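Rab GDP-dissociation inhibitor (Saccharomyces cerevisiae, PDB 2BCG) binds prenylated, GDP-bound Rab GTPases such as Sec4 and Ypt7, slows release of their GDP and extracts Ypt7 from vacuolar membranes. Local coordinates at residues K304-R309 and A397-P402; A294-F299 and S414-A419. All coordinates share one frame; numbering follows the deposited sequence.

Interactions 1 and 2 lie side by side, their centres about 9 Å apart. Interaction 1 pairs two strands at the edge of a mixed sheet. Interaction 2 joins the loops that leave two neighbouring strands of the parallel sheet. A salt bridge and a probable hydrogen bond tie the contacts together. Glu401 OE2 makes the 2.7 Å salt bridge with Arg415 NH1, and Phe400 N is 2.9 Å from Ser416 OG, the probable hydrogen bond. Leu399 CD2 also packs 3.3 Å from Tyr417 O. Phe400 touches Pro296 as well, so residues 397-402 meet both loops. None of the four segments belongs to the geranylgeranyl pockets or to the Ypt1-binding regions.

Interaction 1 (K304-R309 and A397-P402); sequences KSTGQR and AELFEP
Ala397 O accepts a CA-H...O contact from Arg309 CA at 3.3 Å. Glu398 comes next and pairs with Arg309, without hydrogen bonds between their backbones. Its CG is anti to the backbone N (chi1 -169°), and the extended chain carries the carboxylate to Ser305. Ser305 OG donates to Glu398 OE1 at 2.8 Å, on the anti side of the carboxylate and 22° out of its plane. The same OG accepts from Gly307 N in an ST turn. Ser305 OG thus makes two bonds at the corner, as donor and as acceptor. An alanine in place of Glu398 would probably leave the Ser305 hydroxyl without its acceptor and less tightly fixed, with only Gly307 N left of the two bonds described here. Leu399 N donates almost straight to Gln308 O (N-H...O 176°), and Leu399 O receives Thr306 N at 2.8 Å. Leu399 CB lies 3.5 Å from Thr306 OG1, while its CD1 meets the Gln308 amide nitrogen NE2 at 3.9 Å. That NE2 also donates to Thr306 OG1, which lies in the amide plane. Phe400 has Lys304 O at its ring edge. Glu401 exchanges two backbone bonds with Lys304. Their side chains leave on the same sheet face, and Lys304 CE packs 3.3 Å from Glu401 OE1. Lys304 NZ stays 4.2 Å from Glu401 OE1, too far for a salt bridge; the salt bridge of Glu401 is with Arg415, through OE2. A water donates to both Glu401 OE1 and Ser305 O. The pairing is antiparallel and shifts by two residues between Ser305 and Arg309. This is a beta bulge where strand 303-317 turns a corner at Gly307, beside the edge strand 391-402 of the mixed sheet.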
loop_
_atom_site.group_PDB
_atom_site.type_symbol
_atom_site.label_atom_id
_atom_site.label_comp_id
_atom_site.label_asym_id
_atom_site.label_seq_id
_atom_site.Cartn_x
_atom_site.Cartn_y
_atom_site.Cartn_z
ATOM N N LYS A 304 -9.467 -20.520 12.144
ATOM C CA LYS A 304 -10.001 -21.683 11.454
ATOM C C LYS A 304 -9.986 -21.445 9.946
ATOM O O LYS A 304 -10.102 -20.303 9.483
ATOM C CB LYS A 304 -11.436 -21.983 11.926
ATOM C CG LYS A 304 -12.450 -20.841 11.705
ATOM C CD LYS A 304 -13.836 -21.123 12.340
ATOM C CE LYS A 304 -14.847 -20.043 11.970
ATOM N NZ LYS A 304 -16.222 -20.218 12.572
ATOM N N SER A 305 -9.835 -22.524 9.193
ATOM C CA SER A 305 -9.944 -22.429 7.753
ATOM C C SER A 305 -11.369 -22.029 7.366
ATOM O O SER A 305 -12.339 -22.468 7.996
ATOM C CB SER A 305 -9.589 -23.761 7.114
ATOM O OG SER A 305 -9.897 -23.704 5.740
ATOM N N THR A 306 -11.505 -21.189 6.345
ATOM C CA THR A 306 -12.816 -20.897 5.789
ATOM C C THR A 306 -13.271 -22.060 4.901
ATOM O O THR A 306 -14.417 -22.074 4.446
ATOM C CB THR A 306 -12.795 -19.636 4.940
ATOM O OG1 THR A 306 -12.049 -19.917 3.755
ATOM C CG2 THR A 306 -12.153 -18.463 5.708
ATOM N N GLY A 307 -12.379 -23.018 4.657
ATOM C CA GLY A 307 -12.640 -24.151 3.760
ATOM C C GLY A 307 -12.342 -23.857 2.293
ATOM O O GLY A 307 -12.699 -24.647 1.399
ATOM N N GLN A 308 -11.674 -22.734 2.044
ATOM C CA GLN A 308 -11.289 -22.354 0.681
ATOM C C GLN A 308 -9.786 -22.196 0.542
ATOM O O GLN A 308 -9.105 -21.707 1.428
ATOM C CB GLN A 308 -11.940 -21.039 0.300
ATOM C CG GLN A 308 -13.445 -21.044 0.332
ATOM C CD GLN A 308 -13.997 -19.658 0.234
ATOM O OE1 GLN A 308 -14.605 -19.308 -0.768
ATOM N NE2 GLN A 308 -13.774 -18.839 1.279
ATOM N N ARG A 309 -9.274 -22.628 -0.604
ATOM C CA ARG A 309 -7.882 -22.421 -0.935
ATOM C C ARG A 309 -7.875 -21.625 -2.232
ATOM O O ARG A 309 -8.654 -21.907 -3.151
ATOM C CB ARG A 309 -7.163 -23.744 -1.220
ATOM C CG ARG A 309 -6.885 -24.598 0.009
ATOM C CD ARG A 309 -5.892 -25.712 -0.331
ATOM N NE ARG A 309 -6.312 -26.535 -1.476
ATOM C CZ ARG A 309 -5.477 -27.149 -2.326
ATOM N NH1 ARG A 309 -4.163 -26.998 -2.207
ATOM N NH2 ARG A 309 -5.965 -27.900 -3.308
ATOM N N ALA A 397 -2.794 -20.544 -1.286
ATOM C CA ALA A 397 -2.997 -20.067 0.078
ATOM C C ALA A 397 -4.326 -20.596 0.640
ATOM O O ALA A 397 -5.355 -20.527 -0.036
ATOM C CB ALA A 397 -2.975 -18.537 0.114
ATOM N N GLU A 398 -4.292 -21.122 1.868
ATOM C CA GLU A 398 -5.529 -21.474 2.554
ATOM C C GLU A 398 -6.020 -20.224 3.267
ATOM O O GLU A 398 -5.220 -19.511 3.851
ATOM C CB GLU A 398 -5.293 -22.615 3.559
ATOM C CG GLU A 398 -6.603 -23.162 4.087
ATOM C CD GLU A 398 -6.482 -24.503 4.794
ATOM O OE1 GLU A 398 -7.533 -25.065 5.163
ATOM O OE2 GLU A 398 -5.352 -24.986 4.998
ATOM N N LEU A 399 -7.315 -19.934 3.171
ATOM C CA LEU A 399 -7.903 -18.762 3.824
ATOM C C LEU A 399 -8.321 -19.061 5.264
ATOM O O LEU A 399 -9.028 -20.048 5.521
ATOM C CB LEU A 399 -9.105 -18.245 3.047
ATOM C CG LEU A 399 -8.831 -17.918 1.585
ATOM C CD1 LEU A 399 -10.140 -17.359 1.045
ATOM C CD2 LEU A 399 -7.665 -16.917 1.467
ATOM N N PHE A 400 -7.901 -18.185 6.171
ATOM C CA PHE A 400 -8.224 -18.301 7.613
ATOM C C PHE A 400 -9.080 -17.153 8.130
ATOM O O PHE A 400 -9.081 -16.036 7.578
ATOM C CB PHE A 400 -6.930 -18.440 8.434
ATOM C CG PHE A 400 -6.137 -19.643 8.066
ATOM C CD1 PHE A 400 -5.023 -19.531 7.222
ATOM C CD2 PHE A 400 -6.527 -20.913 8.518
ATOM C CE1 PHE A 400 -4.292 -20.659 6.855
ATOM C CE2 PHE A 400 -5.804 -22.048 8.142
ATOM C CZ PHE A 400 -4.691 -21.924 7.289
ATOM N N GLU A 401 -9.856 -17.439 9.179
ATOM C CA GLU A 401 -10.614 -16.394 9.857
ATOM C C GLU A 401 -10.540 -16.680 11.350
ATOM O O GLU A 401 -10.235 -17.804 11.733
ATOM C CB GLU A 401 -12.081 -16.360 9.389
ATOM C CG GLU A 401 -12.818 -17.688 9.615
ATOM C CD GLU A 401 -14.253 -17.655 9.154
ATOM O OE1 GLU A 401 -14.823 -18.744 8.939
ATOM O OE2 GLU A 401 -14.835 -16.562 9.022
ATOM N N PRO A 402 -10.737 -15.656 12.176
ATOM C CA PRO A 402 -10.707 -15.924 13.623
ATOM C C PRO A 402 -11.885 -16.798 14.050
ATOM O O PRO A 402 -12.988 -16.666 13.519
ATOM C CB PRO A 402 -10.848 -14.548 14.254
ATOM C CG PRO A 402 -11.239 -13.604 13.193
ATOM C CD PRO A 402 -10.990 -14.238 11.861
HETATM O O HOH W 1 -15.076 -21.361 8.549
#

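Interaction 2 (A294-F299 and S414-A419)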
loop_
_atom_site.group_PDB
_atom_site.type_symbol
_atom_site.label_atom_id
_atom_site.label_comp_id
_atom_site.label_asym_id
_atom_site.label_seq_id
_atom_site.Cartn_x
_atom_site.Cartn_y
_atom_site.Cartn_z
ATOM N N ALA A 294 -3.691 -8.864 15.552
ATOM C CA ALA A 294 -2.692 -9.667 14.839
ATOM C C ALA A 294 -3.274 -10.399 13.653
ATOM O O ALA A 294 -4.490 -10.601 13.569
ATOM C CB ALA A 294 -2.067 -10.657 15.776
ATOM N N ASP A 295 -2.404 -10.790 12.726
ATOM C CA ASP A 295 -2.854 -11.678 11.662
ATOM C C ASP A 295 -2.819 -13.160 12.071
ATOM O O ASP A 295 -2.219 -13.514 13.097
ATOM C CB ASP A 295 -2.117 -11.373 10.335
ATOM C CG ASP A 295 -0.699 -11.926 10.277
ATOM O OD1 ASP A 295 -0.444 -13.112 10.577
ATOM O OD2 ASP A 295 0.193 -11.158 9.848
ATOM N N PRO A 296 -3.527 -14.016 11.316
ATOM C CA PRO A 296 -3.592 -15.437 11.679
ATOM C C PRO A 296 -2.259 -16.147 11.904
ATOM O O PRO A 296 -2.213 -17.140 12.672
ATOM C CB PRO A 296 -4.393 -16.064 10.513
ATOM C CG PRO A 296 -5.304 -14.893 10.034
ATOM C CD PRO A 296 -4.395 -13.682 10.165
ATOM N N THR A 297 -1.168 -15.698 11.263
ATOM C CA THR A 297 0.106 -16.424 11.393
ATOM C C THR A 297 0.697 -16.335 12.799
ATOM O O THR A 297 1.563 -17.142 13.154
ATOM C CB THR A 297 1.166 -15.950 10.374
ATOM O OG1 THR A 297 1.644 -14.663 10.760
ATOM C CG2 THR A 297 0.601 -15.912 8.923
ATOM N N TYR A 298 0.233 -15.374 13.601
ATOM C CA TYR A 298 0.719 -15.244 14.983
ATOM C C TYR A 298 -0.061 -16.077 15.986
ATOM O O TYR A 298 0.435 -16.305 17.088
ATOM C CB TYR A 298 0.713 -13.776 15.438
ATOM C CG TYR A 298 1.756 -13.005 14.694
ATOM C CD1 TYR A 298 3.087 -12.889 15.182
ATOM C CD2 TYR A 298 1.455 -12.449 13.456
ATOM C CE1 TYR A 298 4.069 -12.198 14.460
ATOM C CE2 TYR A 298 2.450 -11.764 12.711
ATOM C CZ TYR A 298 3.729 -11.629 13.232
ATOM O OH TYR A 298 4.700 -10.970 12.522
ATOM N N PHE A 299 -1.266 -16.481 15.614
ATOM C CA PHE A 299 -2.168 -17.219 16.528
ATOM C C PHE A 299 -2.925 -18.251 15.700
ATOM O O PHE A 299 -4.157 -18.179 15.618
ATOM C CB PHE A 299 -3.179 -16.293 17.222
ATOM C CG PHE A 299 -2.569 -15.318 18.179
ATOM C CD1 PHE A 299 -2.180 -14.048 17.760
ATOM C CD2 PHE A 299 -2.404 -15.659 19.526
ATOM C CE1 PHE A 299 -1.629 -13.128 18.682
ATOM C CE2 PHE A 299 -1.853 -14.752 20.431
ATOM C CZ PHE A 299 -1.460 -13.491 20.013
ATOM N N SER A 414 -7.264 -10.542 12.356
ATOM C CA SER A 414 -7.773 -10.243 11.022
ATOM C C SER A 414 -8.041 -11.518 10.218
ATOM O O SER A 414 -7.529 -12.608 10.550
ATOM C CB SER A 414 -6.749 -9.353 10.272
ATOM O OG SER A 414 -5.485 -10.023 10.220
ATOM N N ARG A 415 -8.782 -11.359 9.123
ATOM C CA ARG A 415 -9.008 -12.430 8.168
ATOM C C ARG A 415 -7.883 -12.495 7.106
ATOM O O ARG A 415 -7.328 -11.466 6.697
ATOM C CB ARG A 415 -10.349 -12.206 7.462
ATOM C CG ARG A 415 -11.605 -12.148 8.395
ATOM C CD ARG A 415 -12.827 -11.732 7.585
ATOM N NE ARG A 415 -13.154 -12.835 6.683
ATOM C CZ ARG A 415 -13.905 -13.885 7.004
ATOM N NH1 ARG A 415 -14.480 -13.966 8.211
ATOM N NH2 ARG A 415 -14.100 -14.848 6.105
ATOM N N SER A 416 -7.545 -13.699 6.657
ATOM C CA SER A 416 -6.609 -13.805 5.515
ATOM C C SER A 416 -7.154 -13.030 4.323
ATOM O O SER A 416 -8.378 -12.900 4.160
ATOM C CB SER A 416 -6.398 -15.253 5.078
ATOM O OG SER A 416 -5.966 -16.065 6.130
ATOM N N TYR A 417 -6.268 -12.501 3.475
ATOM C CA TYR A 417 -6.765 -11.741 2.299
ATOM C C TYR A 417 -7.417 -12.691 1.308
ATOM O O TYR A 417 -6.846 -13.732 0.976
ATOM C CB TYR A 417 -5.611 -10.962 1.654
ATOM C CG TYR A 417 -5.012 -10.006 2.667
ATOM C CD1 TYR A 417 -5.728 -8.866 3.060
ATOM C CD2 TYR A 417 -3.787 -10.267 3.285
ATOM C CE1 TYR A 417 -5.266 -8.015 4.042
ATOM C CE2 TYR A 417 -3.275 -9.388 4.264
ATOM C CZ TYR A 417 -4.027 -8.258 4.633
ATOM O OH TYR A 417 -3.577 -7.402 5.622
ATOM N N ASP A 418 -8.628 -12.325 0.898
ATOM C CA ASP A 418 -9.505 -13.273 0.218
ATOM C C ASP A 418 -9.347 -13.210 -1.308
ATOM O O ASP A 418 -8.446 -12.535 -1.822
ATOM C CB ASP A 418 -10.965 -13.077 0.689
ATOM C CG ASP A 418 -11.580 -11.749 0.254
ATOM O OD1 ASP A 418 -12.603 -11.315 0.872
ATOM O OD2 ASP A 418 -11.099 -11.142 -0.720
ATOM N N ALA A 419 -10.195 -13.950 -2.026
ATOM C CA ALA A 419 -10.084 -14.066 -3.484
ATOM C C ALA A 419 -10.726 -12.913 -4.242
ATOM O O ALA A 419 -10.635 -12.857 -5.472
ATOM C CB ALA A 419 -10.728 -15.364 -3.922
#
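Ser414 O is buried against the Pro296 ring and has no hydrogen-bond partner in the model. Pro296 CG lies 3.2 Å from Ser414 O, and Pro296 CD 3.3 Å from it, so the ring carbons crowd this carbonyl oxygen. Ser414 N does have a partner: it donates to Ala294 O at 3.0 Å, from 18° off the carbonyl plane. Ser414 OG stands between its own backbone N and carbonyl carbon (chi1 57°). There Ser414 OG faces the backbone of the other loop, 3.4 Å from Asp295 CA, a packing contact; its hydrogen bond is with Glu23. The contact starts at the last residue of strand 292-294 and just past strand 411-413. The two strands are neighbours in the five-stranded parallel sheet, so the Ser414-Ala294 bond carries their pairing into the loops. The sheet order 3-2-1-4-5 is that of a Rossmann-like fold, in keeping with the family's clan. Beyond the strand end, Asp295 OD1 takes two donors from Thr297. Thr297 N donates to Asp295 OD1 at 2.8 Å, closing an Asx turn. Thr297 OG1 donates to the syn lone pair of Asp295 OD1 at 2.6 Å. These bonds hold the Asp295 carboxylate in the turn Asp295-Thr297, with Pro296 at its middle. Ser416 OG adds a looser touch, 4.1 Å from Pro296 CG; its probable hydrogen bond is with Phe400 N of strand 391-402.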